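Nucleoporin NUP145 (Chaetomium thermophilum, PDB 5HB6) probably serves as a structural component of the nuclear pore complex, this chain being its autopeptidase domain, whose family cleaves its own precursor. Local coordinates at residues A[13-27]-A[39-53]. The protein carries 1 engineered substitution. Numbering follows the deposited sequence. Where two conformers were deposited one is given.
Sequences IRAMNRMQRQRVVGF and FKVPVDLSNINLDDL. With SO4 (sulfate ion), chain D.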
loop_
_atom_site.group_PDB
_atom_site.type_symbol
_atom_site.label_atom_id
_atom_site.label_comp_id
_atom_site.label_asym_id
_atom_site.label_seq_id
_atom_site.Cartn_x
_atom_site.Cartn_y
_atom_site.Cartn_z
ATOM N N ILE A 13 -2.813 -1.476 -18.634
ATOM C CA ILE A 13 -3.437 -2.746 -18.274
ATOM C C ILE A 13 -4.530 -3.102 -19.275
ATOM O O ILE A 13 -4.673 -4.265 -19.683
ATOM C CB ILE A 13 -3.967 -2.664 -16.833
ATOM C CG1 ILE A 13 -2.792 -2.489 -15.858
ATOM C CG2 ILE A 13 -4.758 -3.920 -16.483
ATOM C CD1 ILE A 13 -3.215 -1.977 -14.503
ATOM N N ARG A 14 -5.291 -2.103 -19.719
ATOM C CA ARG A 14 -6.326 -2.355 -20.715
ATOM C C ARG A 14 -5.735 -2.852 -22.027
ATOM O O ARG A 14 -6.393 -3.583 -22.791
ATOM C CB ARG A 14 -7.119 -1.069 -20.934
ATOM C CG ARG A 14 -8.087 -0.779 -19.807
ATOM C CD ARG A 14 -8.587 0.658 -19.830
ATOM N NE ARG A 14 -9.396 0.924 -18.647
ATOM C CZ ARG A 14 -9.444 2.087 -18.009
ATOM N NH1 ARG A 14 -8.739 3.126 -18.431
ATOM N NH2 ARG A 14 -10.210 2.208 -16.938
ATOM N N ALA A 15 -4.508 -2.451 -22.320
ATOM C CA ALA A 15 -3.837 -2.873 -23.538
ATOM C C ALA A 15 -3.196 -4.250 -23.430
ATOM O O ALA A 15 -2.722 -4.773 -24.444
ATOM C CB ALA A 15 -2.789 -1.839 -23.925
ATOM N N MET A 16 -3.186 -4.854 -22.250
ATOM C CA MET A 16 -2.642 -6.191 -22.094
ATOM C C MET A 16 -3.605 -7.213 -22.686
ATOM O O MET A 16 -4.816 -6.990 -22.757
ATOM C CB MET A 16 -2.444 -6.504 -20.611
ATOM C CG MET A 16 -1.373 -5.664 -19.962
ATOM S SD MET A 16 -1.248 -6.051 -18.223
ATOM C CE MET A 16 0.015 -4.896 -17.692
ATOM N N ASN A 17 -3.059 -8.368 -23.066
ATOM C CA ASN A 17 -3.912 -9.457 -23.525
ATOM C C ASN A 17 -4.503 -10.202 -22.330
ATOM O O ASN A 17 -4.277 -9.856 -21.165
ATOM C CB ASN A 17 -3.181 -10.360 -24.526
ATOM C CG ASN A 17 -1.976 -11.074 -23.928
ATOM O OD1 ASN A 17 -1.944 -11.412 -22.745
ATOM N ND2 ASN A 17 -0.973 -11.311 -24.760
ATOM N N ARG A 18 -5.288 -11.237 -22.615
ATOM C CA ARG A 18 -6.073 -11.888 -21.570
ATOM C C ARG A 18 -5.208 -12.670 -20.595
ATOM O O ARG A 18 -5.536 -12.748 -19.411
ATOM C CB ARG A 18 -7.091 -12.819 -22.219
ATOM C CG ARG A 18 -8.157 -12.085 -22.978
ATOM C CD ARG A 18 -8.922 -13.018 -23.859
ATOM N NE ARG A 18 -10.183 -12.421 -24.264
ATOM C CZ ARG A 18 -11.191 -13.101 -24.794
ATOM N NH1 ARG A 18 -11.077 -14.414 -25.013
ATOM N NH2 ARG A 18 -12.313 -12.468 -25.111
ATOM N N MET A 19 -4.116 -13.265 -21.068
ATOM C CA MET A 19 -3.214 -13.956 -20.154
ATOM C C MET A 19 -2.448 -12.968 -19.290
ATOM O O MET A 19 -2.218 -13.232 -18.105
ATOM C CB MET A 19 -2.261 -14.852 -20.946
ATOM C CG MET A 19 -2.974 -15.842 -21.859
ATOM S SD MET A 19 -4.253 -16.807 -21.009
ATOM C CE MET A 19 -3.262 -17.725 -19.820
ATOM N N GLN A 20 -2.064 -11.821 -19.859
ATOM C CA GLN A 20 -1.274 -10.833 -19.131
ATOM C C GLN A 20 -2.083 -10.148 -18.028
ATOM O O GLN A 20 -1.574 -9.942 -16.922
ATOM C CB GLN A 20 -0.742 -9.795 -20.110
ATOM C CG GLN A 20 0.338 -10.321 -21.031
ATOM C CD GLN A 20 0.579 -9.425 -22.240
ATOM O OE1 GLN A 20 -0.280 -8.632 -22.635
ATOM N NE2 GLN A 20 1.754 -9.555 -22.837
ATOM N N ARG A 21 -3.341 -9.793 -18.301
ATOM C CA ARG A 21 -4.123 -9.056 -17.315
ATOM C C ARG A 21 -4.454 -9.900 -16.089
ATOM O O ARG A 21 -4.771 -9.341 -15.033
ATOM C CB ARG A 21 -5.389 -8.472 -17.955
ATOM C CG ARG A 21 -6.192 -7.580 -17.013
ATOM C CD ARG A 21 -7.208 -6.663 -17.713
ATOM N NE ARG A 21 -8.037 -5.981 -16.713
ATOM C CZ ARG A 21 -8.831 -4.941 -16.947
ATOM N NH1 ARG A 21 -8.917 -4.414 -18.163
ATOM N NH2 ARG A 21 -9.538 -4.423 -15.951
ATOM N N GLN A 22 -4.358 -11.225 -16.196
ATOM C CA GLN A 22 -4.555 -12.122 -15.062
ATOM C C GLN A 22 -3.324 -12.237 -14.174
ATOM O O GLN A 22 -3.410 -12.875 -13.124
ATOM C CB GLN A 22 -4.978 -13.514 -15.552
ATOM C CG GLN A 22 -6.397 -13.516 -16.084
ATOM C CD GLN A 22 -6.880 -14.874 -16.529
ATOM O OE1 GLN A 22 -6.199 -15.882 -16.361
ATOM N NE2 GLN A 22 -8.075 -14.902 -17.106
ATOM N N ARG A 23 -2.202 -11.645 -14.563
ATOM C CA ARG A 23 -0.958 -11.788 -13.812
ATOM C C ARG A 23 -0.118 -10.522 -13.977
ATOM O O ARG A 23 1.002 -10.535 -14.496
ATOM C CB ARG A 23 -0.204 -13.028 -14.284
ATOM C CG ARG A 23 -0.013 -13.061 -15.778
ATOM C CD ARG A 23 0.789 -14.266 -16.265
ATOM N NE ARG A 23 0.506 -14.564 -17.670
ATOM C CZ ARG A 23 1.000 -13.899 -18.716
ATOM N NH1 ARG A 23 1.818 -12.873 -18.543
ATOM N NH2 ARG A 23 0.671 -14.269 -19.950
ATOM N N VAL A 24 -0.657 -9.391 -13.530
ATOM C CA VAL A 24 0.043 -8.116 -13.634
ATOM C C VAL A 24 1.120 -8.076 -12.554
ATOM O O VAL A 24 0.815 -8.195 -11.364
ATOM C CB VAL A 24 -0.932 -6.937 -13.474
ATOM C CG1 VAL A 24 -0.173 -5.622 -13.540
ATOM C CG2 VAL A 24 -2.018 -7.031 -14.534
ATOM N N VAL A 25 2.366 -7.865 -12.974
ATOM C CA VAL A 25 3.528 -7.835 -12.092
ATOM C C VAL A 25 3.868 -6.388 -11.776
ATOM O O VAL A 25 3.813 -5.514 -12.654
ATOM C CB VAL A 25 4.719 -8.541 -12.771
ATOM C CG1 VAL A 25 5.992 -8.402 -11.955
ATOM C CG2 VAL A 25 4.396 -10.012 -13.002
ATOM N N GLY A 26 4.231 -6.132 -10.527
ATOM C CA GLY A 26 4.642 -4.803 -10.128
ATOM C C GLY A 26 3.514 -3.825 -9.941
ATOM O O GLY A 26 3.746 -2.609 -9.992
ATOM N N PHE A 27 2.289 -4.314 -9.743
ATOM C CA PHE A 27 1.146 -3.418 -9.638
ATOM C C PHE A 27 1.280 -2.573 -8.377
ATOM O O PHE A 27 1.480 -3.101 -7.288
ATOM C CB PHE A 27 -0.171 -4.195 -9.650
ATOM C CG PHE A 27 -1.378 -3.319 -9.744
ATOM C CD1 PHE A 27 -1.525 -2.422 -10.792
ATOM C CD2 PHE A 27 -2.371 -3.367 -8.778
ATOM C CE1 PHE A 27 -2.636 -1.616 -10.871
ATOM C CE2 PHE A 27 -3.491 -2.570 -8.881
ATOM C CZ PHE A 27 -3.605 -1.684 -9.904
ATOM N N PHE A 39 1.987 -4.319 -4.705
ATOM C CA PHE A 39 1.637 -5.725 -4.556
ATOM C C PHE A 39 2.838 -6.593 -4.917
ATOM O O PHE A 39 3.498 -6.369 -5.944
ATOM C CB PHE A 39 0.364 -6.042 -5.346
ATOM C CG PHE A 39 -0.816 -5.241 -4.851
ATOM C CD1 PHE A 39 -1.545 -5.674 -3.752
ATOM C CD2 PHE A 39 -1.134 -4.016 -5.407
ATOM C CE1 PHE A 39 -2.595 -4.927 -3.256
ATOM C CE2 PHE A 39 -2.166 -3.245 -4.901
ATOM C CZ PHE A 39 -2.900 -3.702 -3.819
ATOM N N LYS A 40 3.119 -7.574 -4.076
ATOM C CA LYS A 40 4.375 -8.300 -4.133
ATOM C C LYS A 40 4.329 -9.522 -5.039
ATOM O O LYS A 40 5.389 -10.052 -5.372
ATOM C CB LYS A 40 4.813 -8.699 -2.712
ATOM C CG LYS A 40 5.275 -7.480 -1.889
ATOM C CD LYS A 40 5.440 -7.761 -0.405
ATOM C CE LYS A 40 6.521 -8.754 -0.145
ATOM N NZ LYS A 40 6.714 -8.924 1.331
ATOM N N VAL A 41 3.151 -9.925 -5.494
ATOM C CA VAL A 41 2.984 -11.091 -6.357
ATOM C C VAL A 41 2.175 -10.616 -7.553
ATOM O O VAL A 41 1.561 -9.533 -7.513
ATOM C CB VAL A 41 2.255 -12.236 -5.617
ATOM C CG1 VAL A 41 3.087 -12.748 -4.459
ATOM C CG2 VAL A 41 0.898 -11.766 -5.123
ATOM N N PRO A 42 2.145 -11.397 -8.635
ATOM C CA PRO A 42 1.294 -11.011 -9.763
ATOM C C PRO A 42 -0.151 -10.997 -9.308
ATOM O O PRO A 42 -0.571 -11.843 -8.512
ATOM C CB PRO A 42 1.540 -12.111 -10.806
ATOM C CG PRO A 42 2.832 -12.719 -10.427
ATOM C CD PRO A 42 2.883 -12.648 -8.915
ATOM N N VAL A 43 -0.905 -10.016 -9.796
ATOM C CA VAL A 43 -2.309 -9.878 -9.422
ATOM C C VAL A 43 -3.203 -10.024 -10.645
ATOM O O VAL A 43 -2.873 -9.580 -11.749
ATOM C CB VAL A 43 -2.601 -8.551 -8.685
ATOM C CG1 VAL A 43 -1.967 -8.561 -7.291
ATOM C CG2 VAL A 43 -2.134 -7.369 -9.479
ATOM N N ASP A 44 -4.367 -10.611 -10.421
ATOM C CA ASP A 44 -5.354 -10.821 -11.477
ATOM C C ASP A 44 -6.276 -9.609 -11.489
ATOM O O ASP A 44 -7.073 -9.421 -10.569
ATOM C CB ASP A 44 -6.133 -12.105 -11.204
ATOM C CG ASP A 44 -7.138 -12.441 -12.303
ATOM O OD1 ASP A 44 -7.339 -11.625 -13.237
ATOM O OD2 ASP A 44 -7.731 -13.532 -12.205
ATOM N N LEU A 45 -6.131 -8.758 -12.502
ATOM C CA LEU A 45 -6.959 -7.570 -12.640
ATOM C C LEU A 45 -8.022 -7.739 -13.709
ATOM O O LEU A 45 -8.653 -6.753 -14.098
ATOM C CB LEU A 45 -6.095 -6.344 -12.944
ATOM C CG LEU A 45 -4.953 -6.034 -11.971
ATOM C CD1 LEU A 45 -4.227 -4.766 -12.370
ATOM C CD2 LEU A 45 -5.477 -5.925 -10.553
ATOM N N SER A 46 -8.238 -8.969 -14.181
ATOM C CA SER A 46 -9.165 -9.190 -15.287
ATOM C C SER A 46 -10.599 -8.830 -14.924
ATOM O O SER A 46 -11.395 -8.515 -15.816
ATOM C CB SER A 46 -9.080 -10.643 -15.775
ATOM O OG SER A 46 -9.481 -11.562 -14.774
ATOM N N ASN A 47 -10.957 -8.879 -13.641
ATOM C CA ASN A 47 -12.320 -8.599 -13.199
ATOM C C ASN A 47 -12.377 -7.497 -12.141
ATOM O O ASN A 47 -13.250 -7.506 -11.268
ATOM C CB ASN A 47 -13.008 -9.880 -12.738
ATOM C CG ASN A 47 -13.413 -10.763 -13.909
ATOM O OD1 ASN A 47 -12.886 -11.862 -14.087
ATOM N ND2 ASN A 47 -14.343 -10.274 -14.726
ATOM N N ILE A 48 -11.464 -6.529 -12.231
ATOM C CA ILE A 48 -11.479 -5.334 -11.397
ATOM C C ILE A 48 -11.758 -4.134 -12.291
ATOM O O ILE A 48 -11.215 -4.035 -13.398
ATOM C CB ILE A 48 -10.132 -5.193 -10.661
ATOM C CG1 ILE A 48 -10.040 -6.281 -9.588
ATOM C CG2 ILE A 48 -9.988 -3.812 -10.049
ATOM C CD1 ILE A 48 -8.676 -6.449 -8.979
ATOM N N ASN A 49 -12.618 -3.231 -11.814
ATOM C CA ASN A 49 -12.985 -2.024 -12.551
ATOM C C ASN A 49 -11.933 -0.955 -12.301
ATOM O O ASN A 49 -11.933 -0.290 -11.259
ATOM C CB ASN A 49 -14.359 -1.540 -12.107
ATOM C CG ASN A 49 -14.832 -0.302 -12.870
ATOM O OD1 ASN A 49 -14.121 0.236 -13.721
ATOM N ND2 ASN A 49 -16.050 0.146 -12.568
ATOM N N LEU A 50 -11.033 -0.782 -13.264
ATOM C CA LEU A 50 -9.927 0.145 -13.093
ATOM C C LEU A 50 -10.385 1.592 -13.051
ATOM O O LEU A 50 -9.624 2.453 -12.604
ATOM C CB LEU A 50 -8.908 -0.041 -14.212
ATOM C CG LEU A 50 -8.259 -1.412 -14.312
ATOM C CD1 LEU A 50 -7.549 -1.519 -15.646
ATOM C CD2 LEU A 50 -7.287 -1.590 -13.175
ATOM N N ASP A 51 -11.605 1.880 -13.503
ATOM C CA ASP A 51 -12.153 3.223 -13.424
ATOM C C ASP A 51 -12.820 3.503 -12.089
ATOM O O ASP A 51 -13.252 4.635 -11.849
ATOM C CB ASP A 51 -13.161 3.452 -14.553
ATOM C CG ASP A 51 -12.495 3.867 -15.854
ATOM O OD1 ASP A 51 -11.466 4.587 -15.802
ATOM O OD2 ASP A 51 -12.991 3.466 -16.925
ATOM N N ASP A 52 -12.924 2.509 -11.216
ATOM C CA ASP A 52 -13.521 2.701 -9.907
ATOM C C ASP A 52 -12.696 1.923 -8.902
ATOM O O ASP A 52 -13.193 1.086 -8.147
ATOM C CB ASP A 52 -14.986 2.287 -9.886
ATOM C CG ASP A 52 -15.699 2.779 -8.649
ATOM O OD1 ASP A 52 -15.224 3.779 -8.062
ATOM O OD2 ASP A 52 -16.726 2.174 -8.263
ATOM N N LEU A 53 -11.400 2.214 -8.903
ATOM C CA LEU A 53 -10.435 1.611 -8.001
ATOM C C LEU A 53 -10.008 2.588 -6.917
ATOM O O LEU A 53 -10.121 2.286 -5.718
ATOM C CB LEU A 53 -9.214 1.163 -8.811
ATOM C CG LEU A 53 -8.231 0.197 -8.156
ATOM C CD1 LEU A 53 -7.545 -0.661 -9.227
ATOM C CD2 LEU A 53 -7.209 0.962 -7.356
HETATM S S SO4 D . -11.794 -1.454 -16.918
HETATM O O1 SO4 D . -11.351 -2.258 -15.776
HETATM O O2 SO4 D . -10.930 -1.744 -18.062
HETATM O O3 SO4 D . -11.756 -0.039 -16.547
HETATM O O4 SO4 D . -13.170 -1.802 -17.255
HETATM O O HOH W 1 1.507 -7.027 -8.938
HETATM O O HOH W 2 4.557 -7.883 -8.275
HETATM O O HOH W 3 4.106 -3.860 -6.860
#
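Beyond the strands 28-31 and 35-39 of the autoproteolytic domain, the connections 13-27 and 39-53 keep pairing antiparallel, held by a bridge in which Val-24 and Val-43 exchange two backbone bonds, Val-24 N to Val-43 O being 2.8 Å. Closer to the strands, Phe-39 N binds Phe-27 O, and a water donating to Val-24 O and Val-41 O accepts from Phe-27 N. Farther out, Leu-45 N donates to Arg-21 O at 2.9 Å, and Arg-21, long and rich in N-H groups, serves a carbonyl and an anion at once. With CG anti to the backbone N (chi1 -175°), its extended chain sets NE 2.8 Å and NH2 3.1 Å from Leu-45 O, which lies close to the guanidinium plane; NE comes from well above the carbonyl plane, NH2 slightly tilted on the same face. Arg-21 NH2 also binds O1 of a sulfate, probably from the crystallisation liquor, which Leu-50 N meets almost straight (178°). Arg-14 holds the same anion through NE and NH2, and Arg-14 NH2 forms a salt bridge with Asp-51 OD1, 2.9 Å away, whose hydrogen bond is bent and weak. A leucine in place of Arg-21 would probably leave Leu-45 O without either side-chain donor and the sulfate less firmly held. Leu-50 CD1 covers one face of the Arg-21 guanidinium and touches Ile-13 CG2, a branched leucine suiting a place between charge and core. The flat Phe-27 ring offers its face to Leu-45 CD1, 3.8 Å from the centroid in a CH-pi contact; the Phe-39 ring lies beside it, planes 18° apart but barely overlapping. Met-6 of strand 4-7, an outermost strand of the six-stranded sheet, packs on Phe-27 and Leu-50, and Phe-39, ending strand 35-39, touches loop residues Leu-81 and Val-83.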